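Local atomic coordinates of aquaporin aqpM (Methanothermobacter marburgensis str. Marburg, PDB entry 2F2B), a protein that forms a membrane channel through which water passes in both directions along osmotic gradients, with a transient increase in glycerol flux as well. Residues A[37-40]-A[41-45]; A[53-56]-A[57-60]; A[139-142]-A[143-147]. All coordinates share one frame; numbering follows the deposited sequence.

Interaction 1 (A[37-40]-A[41-45]); sequences TSPN and PFNIG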
loop_
_atom_site.group_PDB
_atom_site.type_symbol
_atom_site.label_atom_id
_atom_site.label_comp_id
_atom_site.label_asym_id
_atom_site.label_seq_id
_atom_site.Cartn_x
_atom_site.Cartn_y
_atom_site.Cartn_z
ATOM N N THR A 37 -25.098 2.143 -10.936
ATOM C CA THR A 37 -25.402 3.460 -11.483
ATOM C C THR A 37 -24.308 4.457 -11.123
ATOM O O THR A 37 -24.009 4.664 -9.950
ATOM C CB THR A 37 -26.749 3.990 -10.943
ATOM O OG1 THR A 37 -27.792 3.064 -11.270
ATOM C CG2 THR A 37 -27.075 5.349 -11.554
ATOM N N SER A 38 -23.713 5.069 -12.142
ATOM C CA SER A 38 -22.648 6.048 -11.949
ATOM C C SER A 38 -23.215 7.453 -11.746
ATOM O O SER A 38 -24.229 7.810 -12.345
ATOM C CB SER A 38 -21.716 6.043 -13.162
ATOM O OG SER A 38 -20.795 7.116 -13.099
ATOM N N PRO A 39 -22.564 8.270 -10.897
ATOM C CA PRO A 39 -23.022 9.639 -10.630
ATOM C C PRO A 39 -22.906 10.580 -11.827
ATOM O O PRO A 39 -23.646 11.561 -11.922
ATOM C CB PRO A 39 -22.147 10.071 -9.454
ATOM C CG PRO A 39 -20.874 9.322 -9.696
ATOM C CD PRO A 39 -21.376 7.950 -10.084
ATOM N N ASN A 40 -21.966 10.295 -12.726
ATOM C CA ASN A 40 -21.775 11.103 -13.927
ATOM C C ASN A 40 -20.982 10.325 -14.983
ATOM O O ASN A 40 -20.299 9.350 -14.666
ATOM C CB ASN A 40 -21.074 12.431 -13.596
ATOM C CG ASN A 40 -19.622 12.252 -13.208
ATOM O OD1 ASN A 40 -19.295 12.057 -12.036
ATOM N ND2 ASN A 40 -18.740 12.312 -14.196
ATOM N N PRO A 41 -21.068 10.749 -16.258
ATOM C CA PRO A 41 -20.392 10.131 -17.406
ATOM C C PRO A 41 -18.886 9.903 -17.305
ATOM O O PRO A 41 -18.369 8.950 -17.886
ATOM C CB PRO A 41 -20.749 11.069 -18.558
ATOM C CG PRO A 41 -22.111 11.542 -18.176
ATOM C CD PRO A 41 -21.928 11.858 -16.710
ATOM N N PHE A 42 -18.187 10.776 -16.585
ATOM C CA PHE A 42 -16.734 10.660 -16.436
ATOM C C PHE A 42 -16.382 9.374 -15.682
ATOM O O PHE A 42 -15.319 8.788 -15.896
ATOM C CB PHE A 42 -16.194 11.881 -15.684
ATOM C CG PHE A 42 -14.697 12.033 -15.749
ATOM C CD1 PHE A 42 -13.958 12.225 -14.586
ATOM C CD2 PHE A 42 -14.031 12.024 -16.973
ATOM C CE1 PHE A 42 -12.575 12.410 -14.636
ATOM C CE2 PHE A 42 -12.645 12.209 -17.035
ATOM C CZ PHE A 42 -11.917 12.403 -15.864
ATOM N N ASN A 43 -17.284 8.950 -14.801
ATOM C CA ASN A 43 -17.118 7.729 -14.013
ATOM C C ASN A 43 -17.754 6.610 -14.847
ATOM O O ASN A 43 -18.979 6.510 -14.936
ATOM C CB ASN A 43 -17.829 7.902 -12.659
ATOM C CG ASN A 43 -17.585 6.744 -11.697
ATOM O OD1 ASN A 43 -17.573 6.935 -10.477
ATOM N ND2 ASN A 43 -17.412 5.544 -12.233
ATOM N N ILE A 44 -16.918 5.783 -15.470
ATOM C CA ILE A 44 -17.402 4.701 -16.330
ATOM C C ILE A 44 -17.634 3.363 -15.641
ATOM O O ILE A 44 -18.045 2.395 -16.282
ATOM C CB ILE A 44 -16.430 4.444 -17.503
ATOM C CG1 ILE A 44 -15.128 3.832 -16.976
ATOM C CG2 ILE A 44 -16.141 5.746 -18.235
ATOM C CD1 ILE A 44 -14.208 3.320 -18.061
ATOM N N GLY A 45 -17.377 3.302 -14.341
ATOM C CA GLY A 45 -17.555 2.053 -13.625
ATOM C C GLY A 45 -16.388 1.839 -12.686
ATOM O O GLY A 45 -16.540 1.272 -11.606
#
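The first torsion of Ser-38 places OG opposite its own backbone N (chi1 171°) and turns the hydroxyl inward, toward Asn-43, in the loop between helices 4-33 and 52-73. Ser-38 OG lies 2.7 Å from Asn-43 O and 2.8 Å from Asn-40 O. Serine suits this place because its hydroxyl is short enough to sit against the turn while reaching two carbonyl oxygens. Asn-40 takes the rotamer with CG between backbone N and carbonyl carbon, which carries its amide over the start of the turn. That amide runs side by side with the ring of Phe-42, the two planes only 18° apart.

The backbone here is a type I beta turn from Asn-40 to Asn-43. Pro-41 fits its second position, since the pyrrolidine ring holds phi near the required value. The turn is closed by Asn-43 N donating to Asn-40 O over 3.0 Å. Met-31 of a second subunit packs against Asn-40 and Phe-42, while Phe-42 O accepts from Asn-192 of the same chain.

The carbonyl oxygens Asn-40 O and Asn-43 O come within 3.1 Å of each other, two acceptors that would be expected to repel. The hydroxyl of Ser-38 reaches both; its one proton can serve either oxygen, and the geometry does not settle which. Asn-40 O also accepts from Asn-43 N. A proton lying between the two oxygens would be expected to ease their repulsion across the turn.

Interaction 2 (A[53-56]-A[57-60]); sequences GDWV and AIGL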
loop_
_atom_site.group_PDB
_atom_site.type_symbol
_atom_site.label_atom_id
_atom_site.label_comp_id
_atom_site.label_asym_id
_atom_site.label_seq_id
_atom_site.Cartn_x
_atom_site.Cartn_y
_atom_site.Cartn_z
ATOM N N GLY A 53 -10.264 4.599 -4.673
ATOM C CA GLY A 53 -9.747 3.357 -4.120
ATOM C C GLY A 53 -9.641 2.305 -5.215
ATOM O O GLY A 53 -8.740 1.457 -5.198
ATOM N N ASP A 54 -10.573 2.344 -6.166
ATOM C CA ASP A 54 -10.562 1.405 -7.287
ATOM C C ASP A 54 -9.328 1.648 -8.146
ATOM O O ASP A 54 -8.704 0.709 -8.636
ATOM C CB ASP A 54 -11.801 1.591 -8.170
ATOM C CG ASP A 54 -13.030 0.900 -7.617
ATOM O OD1 ASP A 54 -14.149 1.262 -8.052
ATOM O OD2 ASP A 54 -12.885 -0.004 -6.766
ATOM N N TRP A 55 -8.990 2.918 -8.339
ATOM C CA TRP A 55 -7.841 3.269 -9.151
ATOM C C TRP A 55 -6.509 2.909 -8.511
ATOM O O TRP A 55 -5.604 2.452 -9.203
ATOM C CB TRP A 55 -7.879 4.755 -9.518
ATOM C CG TRP A 55 -8.749 5.020 -10.722
ATOM C CD1 TRP A 55 -9.887 5.776 -10.770
ATOM C CD2 TRP A 55 -8.545 4.518 -12.049
ATOM N NE1 TRP A 55 -10.402 5.778 -12.047
ATOM C CE2 TRP A 55 -9.597 5.014 -12.851
ATOM C CE3 TRP A 55 -7.574 3.697 -12.638
ATOM C CZ2 TRP A 55 -9.706 4.715 -14.215
ATOM C CZ3 TRP A 55 -7.683 3.397 -13.993
ATOM C CH2 TRP A 55 -8.745 3.908 -14.766
ATOM N N VAL A 56 -6.373 3.099 -7.202
ATOM C CA VAL A 56 -5.101 2.729 -6.578
ATOM C C VAL A 56 -4.996 1.202 -6.520
ATOM O O VAL A 56 -3.895 0.644 -6.557
ATOM C CB VAL A 56 -4.933 3.355 -5.159
ATOM C CG1 VAL A 56 -5.813 2.648 -4.147
ATOM C CG2 VAL A 56 -3.460 3.311 -4.747
ATOM N N ALA A 57 -6.139 0.518 -6.447
ATOM C CA ALA A 57 -6.134 -0.945 -6.427
ATOM C C ALA A 57 -5.636 -1.450 -7.782
ATOM O O ALA A 57 -4.802 -2.358 -7.847
ATOM C CB ALA A 57 -7.543 -1.482 -6.140
ATOM N N ILE A 58 -6.143 -0.870 -8.869
ATOM C CA ILE A 58 -5.691 -1.270 -10.201
ATOM C C ILE A 58 -4.216 -0.895 -10.323
ATOM O O ILE A 58 -3.400 -1.683 -10.808
ATOM C CB ILE A 58 -6.511 -0.560 -11.314
ATOM C CG1 ILE A 58 -7.945 -1.108 -11.310
ATOM C CG2 ILE A 58 -5.844 -0.767 -12.679
ATOM C CD1 ILE A 58 -8.938 -0.274 -12.112
ATOM N N GLY A 59 -3.873 0.305 -9.864
ATOM C CA GLY A 59 -2.487 0.739 -9.923
ATOM C C GLY A 59 -1.552 -0.230 -9.214
ATOM O O GLY A 59 -0.453 -0.517 -9.699
ATOM N N LEU A 60 -1.983 -0.747 -8.068
ATOM C CA LEU A 60 -1.156 -1.682 -7.312
ATOM C C LEU A 60 -1.127 -3.075 -7.935
ATOM O O LEU A 60 -0.139 -3.795 -7.796
ATOM C CB LEU A 60 -1.631 -1.743 -5.853
ATOM C CG LEU A 60 -1.381 -0.434 -5.087
ATOM C CD1 LEU A 60 -2.123 -0.450 -3.757
ATOM C CD2 LEU A 60 0.124 -0.248 -4.866
#
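Val-56 and Leu-60, one helical turn apart, lie side by side and point the same way, with Val-56 CG2, anti to its backbone N, 4.1 Å from Leu-60 CD1. Along the backbone, Leu-60 N donates to Val-56 O, and Leu-60 CG, set beside its own backbone N, folds back to 3.1 Å from that same oxygen.

Ala-57 comes next. Its N is bonded to Gly-53 O at 3.0 Å, and its CB rests 3.3 Å from that carbonyl oxygen. So small a side chain leaves room for close neighbours: Leu-52 of a third subunit packs on it.

Ile-58 turns to the other flank. Its N donates to Asp-54 O with an N-H...O angle of 159°, while Ile-58 CG1, anti to the carbonyl carbon (chi1 -69°), passes 3.3 Å from Asp-54 O. The branch then extends to Trp-55, where Ile-58 CD1 meets Trp-55 CE3 obliquely at 4.2 Å. The indole NE1 is bonded to Asn-192, and the carboxylate of Asp-54 accepts from Gly-47 and Gly-50 and from Leu-52 of the third subunit, so these buried polar groups are satisfied.

The i to i+4 bonding is that of an alpha helix, while the buried apolar side chains are consistent with the predicted membrane span in helix 52-73 of the aquaporin fold, packed against helices 4-33 and 175-194 and against other subunits of the homotetramer.

Interaction 3 (A[139-142]-A[143-147]); sequences PGIS and YWQAM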
loop_
_atom_site.group_PDB
_atom_site.type_symbol
_atom_site.label_atom_id
_atom_site.label_comp_id
_atom_site.label_asym_id
_atom_site.label_seq_id
_atom_site.Cartn_x
_atom_site.Cartn_y
_atom_site.Cartn_z
ATOM N N PRO A 139 -14.191 9.817 -21.054
ATOM C CA PRO A 139 -15.190 10.796 -21.505
ATOM C C PRO A 139 -14.779 12.256 -21.340
ATOM O O PRO A 139 -14.401 12.691 -20.252
ATOM C CB PRO A 139 -16.421 10.435 -20.676
ATOM C CG PRO A 139 -16.284 8.945 -20.533
ATOM C CD PRO A 139 -14.816 8.802 -20.186
ATOM N N GLY A 140 -14.855 13.010 -22.433
ATOM C CA GLY A 140 -14.498 14.419 -22.388
ATOM C C GLY A 140 -13.022 14.703 -22.600
ATOM O O GLY A 140 -12.625 15.858 -22.746
ATOM N N ILE A 141 -12.200 13.657 -22.621
ATOM C CA ILE A 141 -10.764 13.830 -22.813
ATOM C C ILE A 141 -10.407 13.710 -24.294
ATOM O O ILE A 141 -10.707 12.705 -24.935
ATOM C CB ILE A 141 -9.970 12.771 -22.004
ATOM C CG1 ILE A 141 -10.322 12.880 -20.513
ATOM C CG2 ILE A 141 -8.476 12.945 -22.237
ATOM C CD1 ILE A 141 -10.022 14.238 -19.879
ATOM N N SER A 142 -9.758 14.739 -24.834
ATOM C CA SER A 142 -9.382 14.741 -26.246
ATOM C C SER A 142 -8.102 13.963 -26.524
ATOM O O SER A 142 -7.368 13.588 -25.609
ATOM C CB SER A 142 -9.202 16.173 -26.750
ATOM O OG SER A 142 -7.996 16.728 -26.259
ATOM N N TYR A 143 -7.845 13.732 -27.807
ATOM C CA TYR A 143 -6.664 13.011 -28.252
ATOM C C TYR A 143 -5.381 13.635 -27.710
ATOM O O TYR A 143 -4.505 12.928 -27.213
ATOM C CB TYR A 143 -6.634 12.981 -29.789
ATOM C CG TYR A 143 -5.373 12.408 -30.401
ATOM C CD1 TYR A 143 -4.200 13.163 -30.475
ATOM C CD2 TYR A 143 -5.352 11.110 -30.907
ATOM C CE1 TYR A 143 -3.038 12.636 -31.036
ATOM C CE2 TYR A 143 -4.197 10.575 -31.468
ATOM C CZ TYR A 143 -3.045 11.341 -31.529
ATOM O OH TYR A 143 -1.902 10.807 -32.074
ATOM N N TRP A 144 -5.274 14.957 -27.799
ATOM C CA TRP A 144 -4.075 15.638 -27.326
ATOM C C TRP A 144 -3.953 15.683 -25.809
ATOM O O TRP A 144 -2.844 15.691 -25.280
ATOM C CB TRP A 144 -3.994 17.048 -27.920
ATOM C CG TRP A 144 -3.717 17.015 -29.394
ATOM C CD1 TRP A 144 -4.579 17.340 -30.401
ATOM C CD2 TRP A 144 -2.513 16.561 -30.028
ATOM N NE1 TRP A 144 -3.990 17.112 -31.624
ATOM C CE2 TRP A 144 -2.722 16.634 -31.423
ATOM C CE3 TRP A 144 -1.279 16.095 -29.551
ATOM C CZ2 TRP A 144 -1.741 16.260 -32.350
ATOM C CZ3 TRP A 144 -0.302 15.723 -30.472
ATOM C CH2 TRP A 144 -0.542 15.808 -31.858
ATOM N N GLN A 145 -5.083 15.710 -25.108
ATOM C CA GLN A 145 -5.040 15.714 -23.647
ATOM C C GLN A 145 -4.510 14.367 -23.160
ATOM O O GLN A 145 -3.709 14.308 -22.228
ATOM C CB GLN A 145 -6.431 15.952 -23.066
ATOM C CG GLN A 145 -6.888 17.390 -23.135
ATOM C CD GLN A 145 -8.316 17.546 -22.672
ATOM O OE1 GLN A 145 -9.248 17.117 -23.350
ATOM N NE2 GLN A 145 -8.498 18.148 -21.502
ATOM N N ALA A 146 -4.963 13.292 -23.794
ATOM C CA ALA A 146 -4.521 11.945 -23.432
ATOM C C ALA A 146 -3.040 11.801 -23.762
ATOM O O ALA A 146 -2.279 11.170 -23.025
ATOM C CB ALA A 146 -5.340 10.901 -24.195
ATOM N N MET A 147 -2.636 12.393 -24.880
ATOM C CA MET A 147 -1.246 12.356 -25.305
ATOM C C MET A 147 -0.369 13.036 -24.255
ATOM O O MET A 147 0.663 12.501 -23.854
ATOM C CB MET A 147 -1.094 13.081 -26.646
ATOM C CG MET A 147 0.335 13.166 -27.152
ATOM S SD MET A 147 0.931 11.587 -27.759
ATOM C CE MET A 147 0.260 11.612 -29.429
HETATM O O HOH W 1 -11.513 17.719 -21.059
HETATM O O HOH W 2 -11.573 17.960 -24.523
#
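From Ser-142, whose backbone is extended, the chain passes straight into helix 143-166, and the first turn is closed when Ala-146 N donates to Ser-142 O at 3.0 Å. Just upstream, Gly-140 has a positive phi of 87°, a conformation in which a side chain would collide with the preceding carbonyl.

Ser-142 is the N-cap. Its OG accepts from Gln-145 N at 3.3 Å, and Gln-145 OE1 returns the bond by accepting from Ser-142 N at 2.8 Å and almost straight, 172°. Together these reciprocal bonds make a capping box, which satisfies N-H groups at a helix start that lack a preceding turn. Glutamine has the length for this: CG lies beside the backbone N (chi1 -77°), and the extended chain then runs back to bring OE1 to Ser-142 N.

Ile-141 and Ala-146 occupy the N' and N4 positions of a hydrophobic staple, CG2 of Ile-141 lying 4.2 Å from CB of Ala-146; Ile-141 CG2 also touches Gln-145 CB at 3.7 Å. One water accepts from Gln-145 NE2 at 3.1 Å and lies within bonding distance of Gly-140 O; a second lies within bonding distance of Gly-140 O and Gln-145 OE1, the placing of the water protons being unsettled. NE2 also donates to Gln-120 O of a second subunit, and Tyr-143 OH is bonded to Ser-223.

The three contacts follow in order along the chain, interaction 1 before interaction 2 and interaction 3 last. Interaction 1 lies in the loop joining helix 4-33 to helix 52-73, which carries interaction 2; their centres are about 17 Å apart, and they touch where Gly-45 O packs 4.3 Å from Asp-54 OD1. Asn-192 is a shared partner. Interaction 3, at the start of helix 143-166, is also about 17 Å from interaction 1, centre to centre, and touches it, with Phe-42 against Pro-139 and Ile-141, and Ile-44 against Pro-139. Interactions 2 and 3 do not touch, their nearest atoms being about 9 Å apart. All three also meet the second subunit, so loop, helix and cap belong to the assembled tetramer.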